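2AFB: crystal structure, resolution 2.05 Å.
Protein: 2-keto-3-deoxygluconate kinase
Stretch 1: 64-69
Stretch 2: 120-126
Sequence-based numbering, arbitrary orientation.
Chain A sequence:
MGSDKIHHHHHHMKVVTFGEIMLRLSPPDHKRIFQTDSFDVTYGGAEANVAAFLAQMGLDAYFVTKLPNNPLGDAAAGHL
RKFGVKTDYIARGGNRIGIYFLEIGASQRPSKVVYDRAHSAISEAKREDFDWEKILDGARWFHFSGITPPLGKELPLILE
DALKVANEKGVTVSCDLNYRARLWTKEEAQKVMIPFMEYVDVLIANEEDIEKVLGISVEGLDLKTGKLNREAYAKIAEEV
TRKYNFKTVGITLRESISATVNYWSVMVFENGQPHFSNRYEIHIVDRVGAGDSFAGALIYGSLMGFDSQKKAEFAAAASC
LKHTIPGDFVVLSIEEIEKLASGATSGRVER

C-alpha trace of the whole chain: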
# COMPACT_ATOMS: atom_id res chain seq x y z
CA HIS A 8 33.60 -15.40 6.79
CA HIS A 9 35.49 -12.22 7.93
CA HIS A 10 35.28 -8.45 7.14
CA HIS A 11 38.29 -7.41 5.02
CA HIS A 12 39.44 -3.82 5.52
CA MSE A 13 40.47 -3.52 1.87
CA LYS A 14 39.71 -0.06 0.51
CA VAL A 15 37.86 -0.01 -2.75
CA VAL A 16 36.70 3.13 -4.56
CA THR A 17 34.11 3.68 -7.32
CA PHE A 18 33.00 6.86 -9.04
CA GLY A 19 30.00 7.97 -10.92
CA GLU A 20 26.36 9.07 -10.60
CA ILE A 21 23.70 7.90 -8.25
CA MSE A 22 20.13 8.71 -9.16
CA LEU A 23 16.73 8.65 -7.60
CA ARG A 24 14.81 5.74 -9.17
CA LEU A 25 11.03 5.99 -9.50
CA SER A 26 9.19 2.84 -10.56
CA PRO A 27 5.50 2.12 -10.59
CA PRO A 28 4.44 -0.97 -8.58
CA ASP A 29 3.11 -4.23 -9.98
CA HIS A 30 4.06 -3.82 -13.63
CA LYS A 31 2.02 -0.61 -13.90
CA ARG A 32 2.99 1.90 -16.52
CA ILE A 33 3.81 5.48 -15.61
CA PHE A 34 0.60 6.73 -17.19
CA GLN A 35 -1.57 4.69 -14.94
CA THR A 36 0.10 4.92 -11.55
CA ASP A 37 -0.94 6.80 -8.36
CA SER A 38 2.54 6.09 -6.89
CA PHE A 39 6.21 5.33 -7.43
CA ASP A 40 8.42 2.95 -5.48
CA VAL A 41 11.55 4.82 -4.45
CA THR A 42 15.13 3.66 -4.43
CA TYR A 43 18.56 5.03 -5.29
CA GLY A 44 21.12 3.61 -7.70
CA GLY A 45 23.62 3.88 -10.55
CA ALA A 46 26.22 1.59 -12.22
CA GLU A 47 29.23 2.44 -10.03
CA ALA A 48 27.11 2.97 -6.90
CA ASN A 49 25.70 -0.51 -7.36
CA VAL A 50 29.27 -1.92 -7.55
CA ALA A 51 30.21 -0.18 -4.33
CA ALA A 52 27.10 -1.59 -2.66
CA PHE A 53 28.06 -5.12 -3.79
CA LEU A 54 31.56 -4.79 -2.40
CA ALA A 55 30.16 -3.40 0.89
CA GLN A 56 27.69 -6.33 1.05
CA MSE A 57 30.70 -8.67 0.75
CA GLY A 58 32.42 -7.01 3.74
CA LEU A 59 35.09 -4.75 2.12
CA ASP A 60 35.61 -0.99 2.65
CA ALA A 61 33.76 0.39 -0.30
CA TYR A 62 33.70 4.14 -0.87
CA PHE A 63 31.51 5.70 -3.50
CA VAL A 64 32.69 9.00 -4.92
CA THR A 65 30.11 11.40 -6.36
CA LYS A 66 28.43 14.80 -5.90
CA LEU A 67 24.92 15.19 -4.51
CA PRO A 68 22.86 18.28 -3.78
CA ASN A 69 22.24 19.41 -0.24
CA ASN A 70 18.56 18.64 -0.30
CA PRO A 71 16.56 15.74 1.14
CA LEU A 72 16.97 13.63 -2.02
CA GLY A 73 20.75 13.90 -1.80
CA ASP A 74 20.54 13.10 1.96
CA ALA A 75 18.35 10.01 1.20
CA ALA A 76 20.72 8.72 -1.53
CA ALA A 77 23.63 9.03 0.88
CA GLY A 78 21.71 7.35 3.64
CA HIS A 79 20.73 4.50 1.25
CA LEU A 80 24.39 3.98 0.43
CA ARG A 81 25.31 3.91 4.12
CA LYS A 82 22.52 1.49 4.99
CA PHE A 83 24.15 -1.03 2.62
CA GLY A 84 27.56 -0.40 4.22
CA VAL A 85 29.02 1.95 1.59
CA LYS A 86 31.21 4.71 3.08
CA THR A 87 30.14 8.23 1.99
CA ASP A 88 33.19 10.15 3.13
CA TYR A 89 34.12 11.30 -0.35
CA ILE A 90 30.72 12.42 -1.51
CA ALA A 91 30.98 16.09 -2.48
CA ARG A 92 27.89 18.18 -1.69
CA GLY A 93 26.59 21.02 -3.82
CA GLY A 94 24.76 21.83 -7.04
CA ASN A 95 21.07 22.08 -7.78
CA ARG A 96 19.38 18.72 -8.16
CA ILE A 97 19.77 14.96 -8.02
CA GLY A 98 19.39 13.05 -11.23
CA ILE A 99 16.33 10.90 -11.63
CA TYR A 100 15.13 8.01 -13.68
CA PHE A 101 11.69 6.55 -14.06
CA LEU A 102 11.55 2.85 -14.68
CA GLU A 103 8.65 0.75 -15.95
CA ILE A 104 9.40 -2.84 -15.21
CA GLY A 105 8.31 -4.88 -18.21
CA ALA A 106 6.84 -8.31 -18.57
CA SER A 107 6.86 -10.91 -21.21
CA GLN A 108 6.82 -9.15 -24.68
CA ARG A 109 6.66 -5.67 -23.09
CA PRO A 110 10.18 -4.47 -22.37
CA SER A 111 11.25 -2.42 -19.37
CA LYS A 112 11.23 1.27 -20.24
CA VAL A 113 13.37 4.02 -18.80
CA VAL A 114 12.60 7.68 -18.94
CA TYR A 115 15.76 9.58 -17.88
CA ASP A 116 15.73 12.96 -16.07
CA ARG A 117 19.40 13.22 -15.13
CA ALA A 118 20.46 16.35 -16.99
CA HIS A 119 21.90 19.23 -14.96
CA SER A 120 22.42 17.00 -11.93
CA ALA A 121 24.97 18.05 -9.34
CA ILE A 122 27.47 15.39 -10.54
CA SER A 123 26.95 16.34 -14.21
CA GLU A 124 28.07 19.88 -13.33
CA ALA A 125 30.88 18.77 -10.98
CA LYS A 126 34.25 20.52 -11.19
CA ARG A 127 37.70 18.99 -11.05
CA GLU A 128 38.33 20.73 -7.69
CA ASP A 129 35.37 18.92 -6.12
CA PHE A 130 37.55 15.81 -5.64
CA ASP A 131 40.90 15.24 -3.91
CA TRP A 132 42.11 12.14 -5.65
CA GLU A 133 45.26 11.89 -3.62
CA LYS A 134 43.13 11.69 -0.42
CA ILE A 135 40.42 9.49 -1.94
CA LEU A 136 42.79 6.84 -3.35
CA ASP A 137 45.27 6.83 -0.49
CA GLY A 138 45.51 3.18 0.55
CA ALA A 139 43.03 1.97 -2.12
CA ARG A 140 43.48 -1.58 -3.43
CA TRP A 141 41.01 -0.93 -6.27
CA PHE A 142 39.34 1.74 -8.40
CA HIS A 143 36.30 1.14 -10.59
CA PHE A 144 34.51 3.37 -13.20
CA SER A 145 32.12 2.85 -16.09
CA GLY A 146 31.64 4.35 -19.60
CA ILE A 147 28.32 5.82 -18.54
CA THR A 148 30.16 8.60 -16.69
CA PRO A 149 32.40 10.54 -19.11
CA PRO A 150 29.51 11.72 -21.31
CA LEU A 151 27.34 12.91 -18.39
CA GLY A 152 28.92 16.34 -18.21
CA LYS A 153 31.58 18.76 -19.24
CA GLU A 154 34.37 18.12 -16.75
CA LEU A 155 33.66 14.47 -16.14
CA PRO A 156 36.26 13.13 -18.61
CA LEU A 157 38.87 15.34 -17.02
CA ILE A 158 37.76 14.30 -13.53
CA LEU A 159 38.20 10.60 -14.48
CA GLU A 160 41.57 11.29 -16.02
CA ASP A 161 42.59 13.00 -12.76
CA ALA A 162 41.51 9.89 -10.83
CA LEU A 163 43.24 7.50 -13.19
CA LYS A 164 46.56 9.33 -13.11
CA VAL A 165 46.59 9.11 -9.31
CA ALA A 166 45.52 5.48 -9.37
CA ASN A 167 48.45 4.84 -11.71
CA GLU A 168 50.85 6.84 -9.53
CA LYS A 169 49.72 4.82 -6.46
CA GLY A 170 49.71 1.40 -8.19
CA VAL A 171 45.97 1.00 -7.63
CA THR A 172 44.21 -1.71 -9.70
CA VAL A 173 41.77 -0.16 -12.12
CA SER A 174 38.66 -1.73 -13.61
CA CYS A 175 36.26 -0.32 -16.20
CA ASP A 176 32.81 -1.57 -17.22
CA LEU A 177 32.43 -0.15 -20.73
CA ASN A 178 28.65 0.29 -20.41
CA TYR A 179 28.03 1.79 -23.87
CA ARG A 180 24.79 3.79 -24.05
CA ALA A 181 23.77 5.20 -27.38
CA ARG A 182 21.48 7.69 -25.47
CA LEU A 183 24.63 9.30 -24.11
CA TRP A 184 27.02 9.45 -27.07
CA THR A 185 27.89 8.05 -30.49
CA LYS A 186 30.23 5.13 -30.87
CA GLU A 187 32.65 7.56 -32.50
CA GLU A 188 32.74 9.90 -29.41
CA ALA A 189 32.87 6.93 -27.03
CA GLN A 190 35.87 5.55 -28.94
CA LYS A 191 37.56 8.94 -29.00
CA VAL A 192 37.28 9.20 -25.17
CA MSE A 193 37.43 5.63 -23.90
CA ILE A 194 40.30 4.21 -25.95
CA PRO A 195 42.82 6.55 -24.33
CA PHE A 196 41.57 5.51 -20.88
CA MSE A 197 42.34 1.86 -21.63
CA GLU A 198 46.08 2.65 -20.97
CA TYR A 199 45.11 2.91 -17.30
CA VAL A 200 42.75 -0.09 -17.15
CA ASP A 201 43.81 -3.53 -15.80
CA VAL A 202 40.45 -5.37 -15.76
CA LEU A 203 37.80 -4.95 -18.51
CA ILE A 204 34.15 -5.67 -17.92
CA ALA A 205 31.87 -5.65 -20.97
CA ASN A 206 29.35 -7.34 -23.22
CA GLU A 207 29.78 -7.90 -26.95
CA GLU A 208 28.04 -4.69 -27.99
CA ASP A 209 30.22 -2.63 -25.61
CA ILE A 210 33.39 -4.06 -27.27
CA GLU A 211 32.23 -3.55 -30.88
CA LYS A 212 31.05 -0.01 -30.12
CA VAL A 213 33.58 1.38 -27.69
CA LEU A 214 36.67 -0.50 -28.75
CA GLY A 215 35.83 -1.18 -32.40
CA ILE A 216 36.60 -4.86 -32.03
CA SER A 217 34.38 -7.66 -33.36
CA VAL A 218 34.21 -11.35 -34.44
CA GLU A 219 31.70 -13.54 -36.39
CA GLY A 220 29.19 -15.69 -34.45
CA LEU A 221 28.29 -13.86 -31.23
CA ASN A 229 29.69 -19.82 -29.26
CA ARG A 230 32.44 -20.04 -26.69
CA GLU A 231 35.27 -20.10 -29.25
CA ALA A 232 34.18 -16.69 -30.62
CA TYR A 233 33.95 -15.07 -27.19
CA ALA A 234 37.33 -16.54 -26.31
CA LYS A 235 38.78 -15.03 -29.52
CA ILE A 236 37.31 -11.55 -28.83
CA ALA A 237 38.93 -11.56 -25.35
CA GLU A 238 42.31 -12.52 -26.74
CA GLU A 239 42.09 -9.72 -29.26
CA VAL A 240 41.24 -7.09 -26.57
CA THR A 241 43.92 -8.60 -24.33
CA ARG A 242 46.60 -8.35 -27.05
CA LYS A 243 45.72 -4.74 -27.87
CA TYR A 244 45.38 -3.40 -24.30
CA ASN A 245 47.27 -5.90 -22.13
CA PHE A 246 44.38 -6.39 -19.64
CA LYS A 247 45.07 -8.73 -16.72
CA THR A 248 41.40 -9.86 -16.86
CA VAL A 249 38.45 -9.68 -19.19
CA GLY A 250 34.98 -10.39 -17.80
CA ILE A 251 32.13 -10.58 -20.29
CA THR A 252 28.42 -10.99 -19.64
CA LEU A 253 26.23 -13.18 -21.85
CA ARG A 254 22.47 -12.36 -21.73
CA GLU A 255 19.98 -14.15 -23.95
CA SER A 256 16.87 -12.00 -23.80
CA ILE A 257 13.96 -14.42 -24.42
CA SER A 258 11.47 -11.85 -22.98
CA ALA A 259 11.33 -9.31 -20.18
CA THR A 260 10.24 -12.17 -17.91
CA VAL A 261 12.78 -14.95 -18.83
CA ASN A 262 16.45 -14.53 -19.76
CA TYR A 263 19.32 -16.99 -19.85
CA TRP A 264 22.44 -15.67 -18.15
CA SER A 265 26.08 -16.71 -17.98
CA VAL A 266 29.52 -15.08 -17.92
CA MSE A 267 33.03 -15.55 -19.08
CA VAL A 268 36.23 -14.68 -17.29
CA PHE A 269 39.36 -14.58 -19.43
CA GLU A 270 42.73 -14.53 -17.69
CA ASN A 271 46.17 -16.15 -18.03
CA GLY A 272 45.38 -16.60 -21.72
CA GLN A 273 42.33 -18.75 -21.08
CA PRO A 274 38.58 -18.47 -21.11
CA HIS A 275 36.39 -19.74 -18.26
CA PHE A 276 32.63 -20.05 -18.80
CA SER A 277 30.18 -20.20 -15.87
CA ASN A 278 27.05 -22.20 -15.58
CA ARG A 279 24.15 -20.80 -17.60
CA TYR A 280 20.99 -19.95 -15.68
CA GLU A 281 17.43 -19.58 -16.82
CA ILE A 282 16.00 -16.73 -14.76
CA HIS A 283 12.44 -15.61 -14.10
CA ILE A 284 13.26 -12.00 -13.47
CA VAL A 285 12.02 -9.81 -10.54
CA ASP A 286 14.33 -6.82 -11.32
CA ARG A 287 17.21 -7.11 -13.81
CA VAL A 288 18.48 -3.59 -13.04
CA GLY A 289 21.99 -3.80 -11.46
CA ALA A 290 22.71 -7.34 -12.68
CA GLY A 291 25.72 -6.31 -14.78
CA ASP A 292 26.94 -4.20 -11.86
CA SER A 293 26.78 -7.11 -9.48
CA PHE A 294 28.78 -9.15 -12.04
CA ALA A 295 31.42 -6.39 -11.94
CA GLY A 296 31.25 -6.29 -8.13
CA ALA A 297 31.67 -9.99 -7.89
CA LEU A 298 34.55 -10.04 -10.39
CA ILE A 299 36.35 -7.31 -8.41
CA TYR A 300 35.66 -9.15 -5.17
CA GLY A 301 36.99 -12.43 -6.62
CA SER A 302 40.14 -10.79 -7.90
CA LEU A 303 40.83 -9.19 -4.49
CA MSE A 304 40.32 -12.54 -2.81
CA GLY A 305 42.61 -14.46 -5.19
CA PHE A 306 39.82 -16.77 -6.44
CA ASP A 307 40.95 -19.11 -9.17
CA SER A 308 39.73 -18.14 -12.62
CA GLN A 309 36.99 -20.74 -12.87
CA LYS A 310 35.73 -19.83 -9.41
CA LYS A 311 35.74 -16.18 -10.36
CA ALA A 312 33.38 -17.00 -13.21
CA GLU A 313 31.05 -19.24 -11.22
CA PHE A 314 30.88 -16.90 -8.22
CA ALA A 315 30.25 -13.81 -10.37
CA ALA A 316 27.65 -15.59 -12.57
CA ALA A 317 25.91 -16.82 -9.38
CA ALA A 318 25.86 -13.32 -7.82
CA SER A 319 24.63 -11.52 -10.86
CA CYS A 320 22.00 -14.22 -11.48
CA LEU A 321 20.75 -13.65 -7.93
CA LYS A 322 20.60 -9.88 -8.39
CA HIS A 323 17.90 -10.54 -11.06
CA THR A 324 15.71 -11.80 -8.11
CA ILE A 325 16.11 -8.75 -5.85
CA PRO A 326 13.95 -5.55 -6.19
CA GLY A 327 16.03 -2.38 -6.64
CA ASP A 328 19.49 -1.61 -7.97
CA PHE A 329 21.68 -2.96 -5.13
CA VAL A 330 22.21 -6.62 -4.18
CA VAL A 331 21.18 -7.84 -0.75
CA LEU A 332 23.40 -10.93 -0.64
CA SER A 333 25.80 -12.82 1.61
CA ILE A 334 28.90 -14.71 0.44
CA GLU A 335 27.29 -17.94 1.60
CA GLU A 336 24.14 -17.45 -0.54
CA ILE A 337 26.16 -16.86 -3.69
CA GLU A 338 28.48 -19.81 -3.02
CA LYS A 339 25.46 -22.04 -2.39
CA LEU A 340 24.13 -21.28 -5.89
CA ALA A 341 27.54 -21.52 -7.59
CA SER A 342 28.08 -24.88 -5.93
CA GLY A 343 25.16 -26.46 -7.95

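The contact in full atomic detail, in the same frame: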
# COMPACT_ATOMS: atom_id res chain seq x y z
N VAL A 64 32.35 7.61 -4.71
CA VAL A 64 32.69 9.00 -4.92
C VAL A 64 31.69 9.61 -5.91
O VAL A 64 31.51 9.09 -6.99
CB VAL A 64 34.10 9.12 -5.47
CG1 VAL A 64 34.46 10.61 -5.68
CG2 VAL A 64 35.05 8.41 -4.56
N THR A 65 31.08 10.71 -5.52
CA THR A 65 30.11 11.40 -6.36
C THR A 65 29.88 12.81 -5.79
O THR A 65 30.57 13.25 -4.87
CB THR A 65 28.78 10.61 -6.51
OG1 THR A 65 28.08 11.09 -7.65
CG2 THR A 65 27.85 10.73 -5.28
N LYS A 66 28.93 13.53 -6.40
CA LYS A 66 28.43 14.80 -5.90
C LYS A 66 26.91 14.67 -5.83
O LYS A 66 26.26 14.11 -6.74
CB LYS A 66 28.86 15.98 -6.83
CG LYS A 66 28.68 17.32 -6.20
CD LYS A 66 29.06 18.45 -7.10
CE LYS A 66 29.22 19.78 -6.32
NZ LYS A 66 29.64 20.92 -7.26
N LEU A 67 26.36 15.12 -4.70
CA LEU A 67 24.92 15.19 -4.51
C LEU A 67 24.54 16.55 -3.99
O LEU A 67 25.34 17.17 -3.29
CB LEU A 67 24.47 14.15 -3.49
CG LEU A 67 24.64 12.71 -3.98
CD1 LEU A 67 24.43 11.74 -2.87
CD2 LEU A 67 23.67 12.45 -5.12
N PRO A 68 23.29 16.97 -4.26
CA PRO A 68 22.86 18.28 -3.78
C PRO A 68 22.61 18.20 -2.29
O PRO A 68 22.26 17.15 -1.81
CB PRO A 68 21.52 18.49 -4.50
CG PRO A 68 21.01 17.12 -4.71
CD PRO A 68 22.22 16.29 -5.01
N ASN A 69 22.78 19.29 -1.58
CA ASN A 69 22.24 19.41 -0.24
C ASN A 69 20.74 19.65 -0.26
O ASN A 69 20.29 20.77 -0.13
CB ASN A 69 22.92 20.55 0.52
CG ASN A 69 24.34 20.22 0.88
OD1 ASN A 69 24.61 19.19 1.51
ND2 ASN A 69 25.25 21.09 0.49
N SER A 120 22.18 17.52 -13.26
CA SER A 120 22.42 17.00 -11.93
C SER A 120 23.71 17.56 -11.37
O SER A 120 24.61 17.98 -12.12
CB SER A 120 22.54 15.45 -11.95
OG SER A 120 23.72 15.03 -12.68
N ALA A 121 23.82 17.53 -10.04
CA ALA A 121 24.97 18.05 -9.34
C ALA A 121 26.28 17.38 -9.84
O ALA A 121 27.30 18.03 -10.02
CB ALA A 121 24.78 17.87 -7.82
N ILE A 122 26.26 16.07 -10.07
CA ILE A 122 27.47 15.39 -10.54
C ILE A 122 27.79 15.81 -11.97
O ILE A 122 28.96 15.98 -12.31
CB ILE A 122 27.39 13.83 -10.38
CG1 ILE A 122 28.66 13.12 -10.87
CG2 ILE A 122 26.21 13.23 -11.14
CD1 ILE A 122 29.83 13.32 -9.99
N SER A 123 26.76 15.98 -12.81
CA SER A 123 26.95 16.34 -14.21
C SER A 123 27.71 17.65 -14.34
O SER A 123 28.50 17.78 -15.24
CB SER A 123 25.64 16.38 -15.00
OG SER A 123 24.89 17.55 -14.77
N GLU A 124 27.49 18.55 -13.39
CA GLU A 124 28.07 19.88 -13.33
C GLU A 124 29.26 19.94 -12.36
O GLU A 124 29.77 21.02 -12.03
CB GLU A 124 26.96 20.86 -12.86
CG GLU A 124 25.76 20.84 -13.79
CD GLU A 124 24.78 21.96 -13.53
OE1 GLU A 124 24.77 22.47 -12.38
OE2 GLU A 124 24.01 22.32 -14.47
N ALA A 125 29.72 18.78 -11.89
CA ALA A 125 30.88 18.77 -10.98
C ALA A 125 32.18 19.30 -11.66
O ALA A 125 32.37 19.19 -12.89
CB ALA A 125 31.11 17.41 -10.40
N LYS A 126 33.01 19.91 -10.82
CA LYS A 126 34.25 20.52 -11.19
C LYS A 126 35.41 19.65 -10.72
O LYS A 126 35.31 18.88 -9.74
CB LYS A 126 34.37 21.91 -10.55
CG LYS A 126 33.29 22.90 -10.91
CD LYS A 126 33.62 23.82 -12.09
O HOH W 1 27.60 20.58 -9.09
O HOH W 2 24.13 14.55 -8.60

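Residues 64-69 carry the end of a β-strand, which runs through Leu67, into a loop, and residues 120-126 lie against it as a compact turn. The backbones come closest where Lys66 CA lies 4.8 Å from Ile122 CA, and Leu67 CA lies 5.6 Å from Ala121 CA. No direct hydrogen bond crosses the interface; two waters and a set of van der Waals contacts join the stretches, burying 274 Å² in total.

The turn is held by its own bonds. Residues 121-123 have helical backbone angles, and a type I β turn runs from Ile122 to Ala125, with Ala125 N donating to Ile122 O at 2.9 Å. The two serines brace the start of this segment. Both adopt the p rotamer, which allows a reciprocal pairing: Ser123 OG donates to Ser120 O at 2.7 Å, and Ser123 N donates to Ser120 OG at 3.2 Å. Ser120 O also accepts from Glu124 N at 3.2 Å.

Lys66 has the most surface covered by the other stretch. Its CA-CB bond points toward the turn, and all four chi angles are t, so the side chain is fully extended and its methylenes run along the second stretch. Lys66 CD lies 3.4 Å from Ala121 O and 4.0 Å from Ala125 CB, the aliphatic chain filling the space beside both alanines. The extension also carries the ammonium group beyond these residues to water 1, which accepts from Lys66 NZ at 2.8 Å and donates to Ala121 O at 2.7 Å. The same carbonyl thus packs against the methylenes and is linked through water to the charged end.

Water 2 joins the main chains where they are nearest. It donates to Lys66 O at 2.9 Å and accepts from Ile122 N at 3.0 Å, satisfying an acceptor on the strand and a donor on the turn that do not bond to each other directly.

Ile122 leaves its backbone sideways to the strand, but chi1 near 180° and chi2 of 72° bring its terminal methyl up to it: CD1 lies 3.7 Å from both Thr65 OG1 and Lys66 N. These are van der Waals contacts of a methyl with polar atoms; the Thr65 hydroxyl is hydrogen-bonded elsewhere in the structure.

At the strand's end, the CA-CB bond of Leu67 points away from the turn and its side chain stays at least 5.7 Å off, so its contact is through backbone, with Leu67 C 4.1 Å from Ala121 CB. The same methyl, pointing toward the strand, meets the Pro68 ring, with Pro68 CD 4.1 Å from Ala121 CB.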